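Transcription termination factor FttA (Methanosarcina mazei, PDB 2XR1) probably terminates transcription as a zinc-dependent ribonuclease that cleaves the nascent RNA at the exit channel of RNA polymerase and then degrades it from its 5' end. Local coordinates at residues 243-247 / 248-252; 267-270 / 271-274. One frame throughout, in Å; residues are numbered along the deposited sequence.

In the fold
Interaction 1 (243-247 with 248-252) and interaction 2 (267-270 with 271-274) both occur where the chain leaves a parallel strand of the metallo-beta-lactamase fold and enters a helix. Both are buried, with centres about 10 Å apart. Their strands are neighbours in the sheet: Val243 N lies 3.0 Å from Tyr267 O, probably as a hydrogen bond, and Val243 and the backbone of His245 pack on the Thr272 methyl. The chemistry differs. Interaction 1 brings four zinc ligands together around a short helix, whereas interaction 2 contains no metal ligand and uses threonine hydroxyls, a water and two prolines to start the long helix 270-290.

Interaction 1: 243-247 / 248-252; sequences VTHAH and LDHQG. With ZN (zinc ion), chain E; ZN (zinc ion), chain F.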
# COMPACT_ATOMS: atom_id res chain seq x y z
N VAL B 243 -15.18 1.25 -14.10
CA VAL B 243 -15.75 2.58 -14.02
C VAL B 243 -17.18 2.40 -13.49
O VAL B 243 -18.02 1.74 -14.12
CB VAL B 243 -15.74 3.27 -15.39
CG1 VAL B 243 -16.43 4.58 -15.32
CG2 VAL B 243 -14.28 3.42 -15.95
N THR B 244 -17.45 3.00 -12.35
CA THR B 244 -18.71 2.80 -11.67
C THR B 244 -19.83 3.61 -12.33
O THR B 244 -20.96 3.15 -12.39
CB THR B 244 -18.61 3.22 -10.22
OG1 THR B 244 -18.24 4.59 -10.19
CG2 THR B 244 -17.58 2.43 -9.46
N HIS B 245 -19.51 4.81 -12.81
CA HIS B 245 -20.48 5.62 -13.55
C HIS B 245 -19.73 6.71 -14.29
O HIS B 245 -18.53 6.89 -14.09
CB HIS B 245 -21.60 6.20 -12.67
CG HIS B 245 -21.14 7.19 -11.64
ND1 HIS B 245 -20.41 6.83 -10.52
CD2 HIS B 245 -21.35 8.53 -11.54
CE1 HIS B 245 -20.19 7.91 -9.79
NE2 HIS B 245 -20.77 8.95 -10.37
N ALA B 246 -20.44 7.45 -15.13
CA ALA B 246 -19.80 8.29 -16.14
C ALA B 246 -19.27 9.60 -15.64
O ALA B 246 -18.62 10.28 -16.38
CB ALA B 246 -20.75 8.55 -17.29
N HIS B 247 -19.52 9.95 -14.38
CA HIS B 247 -19.09 11.26 -13.90
C HIS B 247 -17.57 11.44 -14.00
O HIS B 247 -16.81 10.52 -13.72
CB HIS B 247 -19.57 11.51 -12.48
CG HIS B 247 -20.99 11.96 -12.38
ND1 HIS B 247 -21.78 11.66 -11.29
CD2 HIS B 247 -21.75 12.70 -13.21
CE1 HIS B 247 -22.97 12.20 -11.46
NE2 HIS B 247 -22.98 12.83 -12.62
N LEU B 248 -17.17 12.62 -14.42
CA LEU B 248 -15.76 12.94 -14.57
C LEU B 248 -14.93 12.60 -13.34
O LEU B 248 -13.85 12.06 -13.47
CB LEU B 248 -15.57 14.39 -15.01
CG LEU B 248 -15.60 14.47 -16.54
CD1 LEU B 248 -15.83 15.87 -17.03
CD2 LEU B 248 -14.34 13.83 -17.18
N ASP B 249 -15.48 12.84 -12.14
CA ASP B 249 -14.76 12.59 -10.89
C ASP B 249 -14.62 11.11 -10.65
O ASP B 249 -14.20 10.75 -9.58
CB ASP B 249 -15.45 13.31 -9.69
CG ASP B 249 -16.87 12.75 -9.35
OD1 ASP B 249 -17.75 12.78 -10.24
OD2 ASP B 249 -17.16 12.31 -8.19
N HIS B 250 -15.04 10.25 -11.59
CA HIS B 250 -14.83 8.80 -11.51
C HIS B 250 -14.17 8.08 -12.72
O HIS B 250 -13.66 6.96 -12.58
CB HIS B 250 -16.16 8.12 -11.24
CG HIS B 250 -16.80 8.53 -9.96
ND1 HIS B 250 -16.76 7.76 -8.81
CD2 HIS B 250 -17.47 9.66 -9.64
CE1 HIS B 250 -17.39 8.41 -7.85
NE2 HIS B 250 -17.82 9.56 -8.31
N GLN B 251 -14.26 8.69 -13.91
CA GLN B 251 -13.69 8.16 -15.15
C GLN B 251 -12.69 9.13 -15.81
O GLN B 251 -11.90 8.74 -16.67
CB GLN B 251 -14.79 7.79 -16.14
CG GLN B 251 -15.89 8.88 -16.48
CD GLN B 251 -15.45 9.92 -17.51
OE1 GLN B 251 -14.33 9.87 -18.04
NE2 GLN B 251 -16.32 10.87 -17.81
N GLY B 252 -12.71 10.39 -15.40
CA GLY B 252 -12.00 11.41 -16.14
C GLY B 252 -10.51 11.23 -16.41
O GLY B 252 -10.00 11.80 -17.36
ZN ZN E . -21.38 10.85 -9.48
ZN ZN F . -18.85 11.26 -7.52
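His245 and His250 meet beside the pair of zinc ions. CE1 of His245 sits over the centre of one face of the His250 ring, 3.1 Å above its plane, with the ring planes inclined at 48°, neither stacked nor edge-to-face. Each imidazole binds a different metal: His245 NE2 binds the first zinc at 2.2 Å and His250 NE2 the second at 2.1 Å. His247 completes this half of the first site through ND1, at 2.0 Å, and Asp249 OD2 that of the second. This is the HxHxDH signature of metallo-beta-lactamases. His332 fills out the first site and His607 the second, while Asp355 is a ligand of both.

Second-shell bonds hold the His245 and His250 rings in their rotation. His245 ND1 donates to Thr244 OG1 at 3.1 Å, with the hydroxyl tilted 24° out of the imidazole plane, and Asp212 is the polar partner of both Thr244 and His250. His247, at the N-cap, turns its carbonyl into the short helix. His247 O accepts from both His250 N and Gln251 N, so two bonds grip the one oxygen. Gln251 CG occupies the position between its backbone N and carbonyl carbon, and a further bend at chi2 (80°) folds the amide back to the loop. Gln251 NE2 then donates to Ala246 O at 2.8 Å, the oxygen lying in the amide plane; Gln251 OE1 bonds to Gln280.

Farther out, Val243 CG1 rests on Gln251 CB at 3.7 Å. The metal-binding turn follows strand 240-242; Val243 packs against strand 266-268, and Ala246 and Gln251 lie on helix 270-290 through Leu275, Met276 and Leu279.

Interaction 2: 267-270 / 271-274; sequences YCTP and PTRD
Thr269 is the N-cap, and meets Thr272, where strand 266-268 passes into helix 270-290 of the metallo-beta-lactamase fold. Thr269 OG1 takes the position between its own backbone N and carbonyl carbon (chi1 56°), which turns it toward the first helical turn. There it accepts a weak capping bond from Thr272 N, 3.4 Å away. The two side chains cross at about a right angle, and their hydroxyls approach closely, Thr269 OG1 lying 2.6 Å from Thr272 OG1. A further hydrogen bond joins Thr269 OG1 to Gly335 O.

One water bridges the same pair by another route: it accepts from Thr269 N at 3.0 Å and is hydrogen-bonded to Thr272 OG1 at 2.8 Å. The Thr269 amide therefore has an acceptor in this water. Pro270 and Pro271 have no N-H to satisfy, and their rings lie side by side, pointing the same way. The first helical bond runs from Arg273 N to Thr269 O at 3.1 Å, with an N-H...O angle of 151°. Its successor, Asp274 N to Pro270 O, is weak at 3.3 Å.

Arg273 NE and Asp274 OD1 make a long, weak salt bridge between sequence neighbours. The stronger partner of the Asp274 carboxylate is His461, which bonds to OD2 and ties the helix start to the region assigned to the beta-CASP domain. On the apolar side of Thr272, its CG2 methyl rests against Cys268 CB at 3.5 Å.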
# COMPACT_ATOMS: atom_id res chain seq x y z
N TYR B 267 -14.04 -1.89 -17.59
CA TYR B 267 -15.38 -2.52 -17.52
C TYR B 267 -16.35 -1.51 -16.96
O TYR B 267 -16.05 -0.90 -15.94
CB TYR B 267 -15.42 -3.73 -16.60
CG TYR B 267 -14.63 -4.89 -17.07
CD1 TYR B 267 -15.11 -5.70 -18.07
CD2 TYR B 267 -13.41 -5.18 -16.50
CE1 TYR B 267 -14.38 -6.78 -18.52
CE2 TYR B 267 -12.65 -6.25 -16.95
CZ TYR B 267 -13.14 -7.03 -17.97
OH TYR B 267 -12.39 -8.06 -18.43
N CYS B 268 -17.49 -1.34 -17.64
CA CYS B 268 -18.56 -0.45 -17.20
C CYS B 268 -19.85 -0.83 -17.87
O CYS B 268 -19.86 -1.72 -18.66
CB CYS B 268 -18.25 0.98 -17.55
SG CYS B 268 -18.21 1.19 -19.31
N THR B 269 -20.95 -0.16 -17.52
CA THR B 269 -22.27 -0.47 -18.15
C THR B 269 -22.29 0.12 -19.53
O THR B 269 -21.48 0.96 -19.83
CB THR B 269 -23.46 0.08 -17.33
OG1 THR B 269 -23.28 1.49 -17.15
CG2 THR B 269 -23.56 -0.65 -15.98
N PRO B 270 -23.18 -0.34 -20.39
CA PRO B 270 -23.22 0.28 -21.75
C PRO B 270 -23.48 1.78 -21.78
O PRO B 270 -22.85 2.49 -22.56
CB PRO B 270 -24.35 -0.49 -22.45
CG PRO B 270 -24.42 -1.80 -21.73
CD PRO B 270 -23.93 -1.61 -20.31
N PRO B 271 -24.42 2.29 -20.98
CA PRO B 271 -24.62 3.72 -21.01
C PRO B 271 -23.42 4.49 -20.44
O PRO B 271 -23.09 5.58 -20.93
CB PRO B 271 -25.85 3.92 -20.12
CG PRO B 271 -26.47 2.59 -20.06
CD PRO B 271 -25.40 1.62 -20.12
N THR B 272 -22.77 3.96 -19.42
CA THR B 272 -21.57 4.57 -18.94
C THR B 272 -20.58 4.74 -20.08
O THR B 272 -19.93 5.75 -20.21
CB THR B 272 -20.92 3.70 -17.83
OG1 THR B 272 -21.81 3.65 -16.73
CG2 THR B 272 -19.61 4.25 -17.37
N ARG B 273 -20.45 3.72 -20.89
CA ARG B 273 -19.48 3.75 -21.94
C ARG B 273 -19.72 4.98 -22.80
O ARG B 273 -18.82 5.76 -23.06
CB ARG B 273 -19.65 2.50 -22.78
CG ARG B 273 -18.40 2.11 -23.50
CD ARG B 273 -18.48 2.40 -24.93
NE ARG B 273 -19.57 1.74 -25.64
CZ ARG B 273 -19.43 0.67 -26.44
NH1 ARG B 273 -18.25 0.04 -26.59
NH2 ARG B 273 -20.50 0.21 -27.09
N ASP B 274 -20.96 5.14 -23.23
CA ASP B 274 -21.31 6.24 -24.14
C ASP B 274 -21.11 7.62 -23.50
O ASP B 274 -20.58 8.55 -24.16
CB ASP B 274 -22.74 6.07 -24.61
CG ASP B 274 -22.94 4.82 -25.48
OD1 ASP B 274 -21.92 4.22 -25.95
OD2 ASP B 274 -24.12 4.44 -25.73
O HOH W 1 -20.61 1.63 -15.17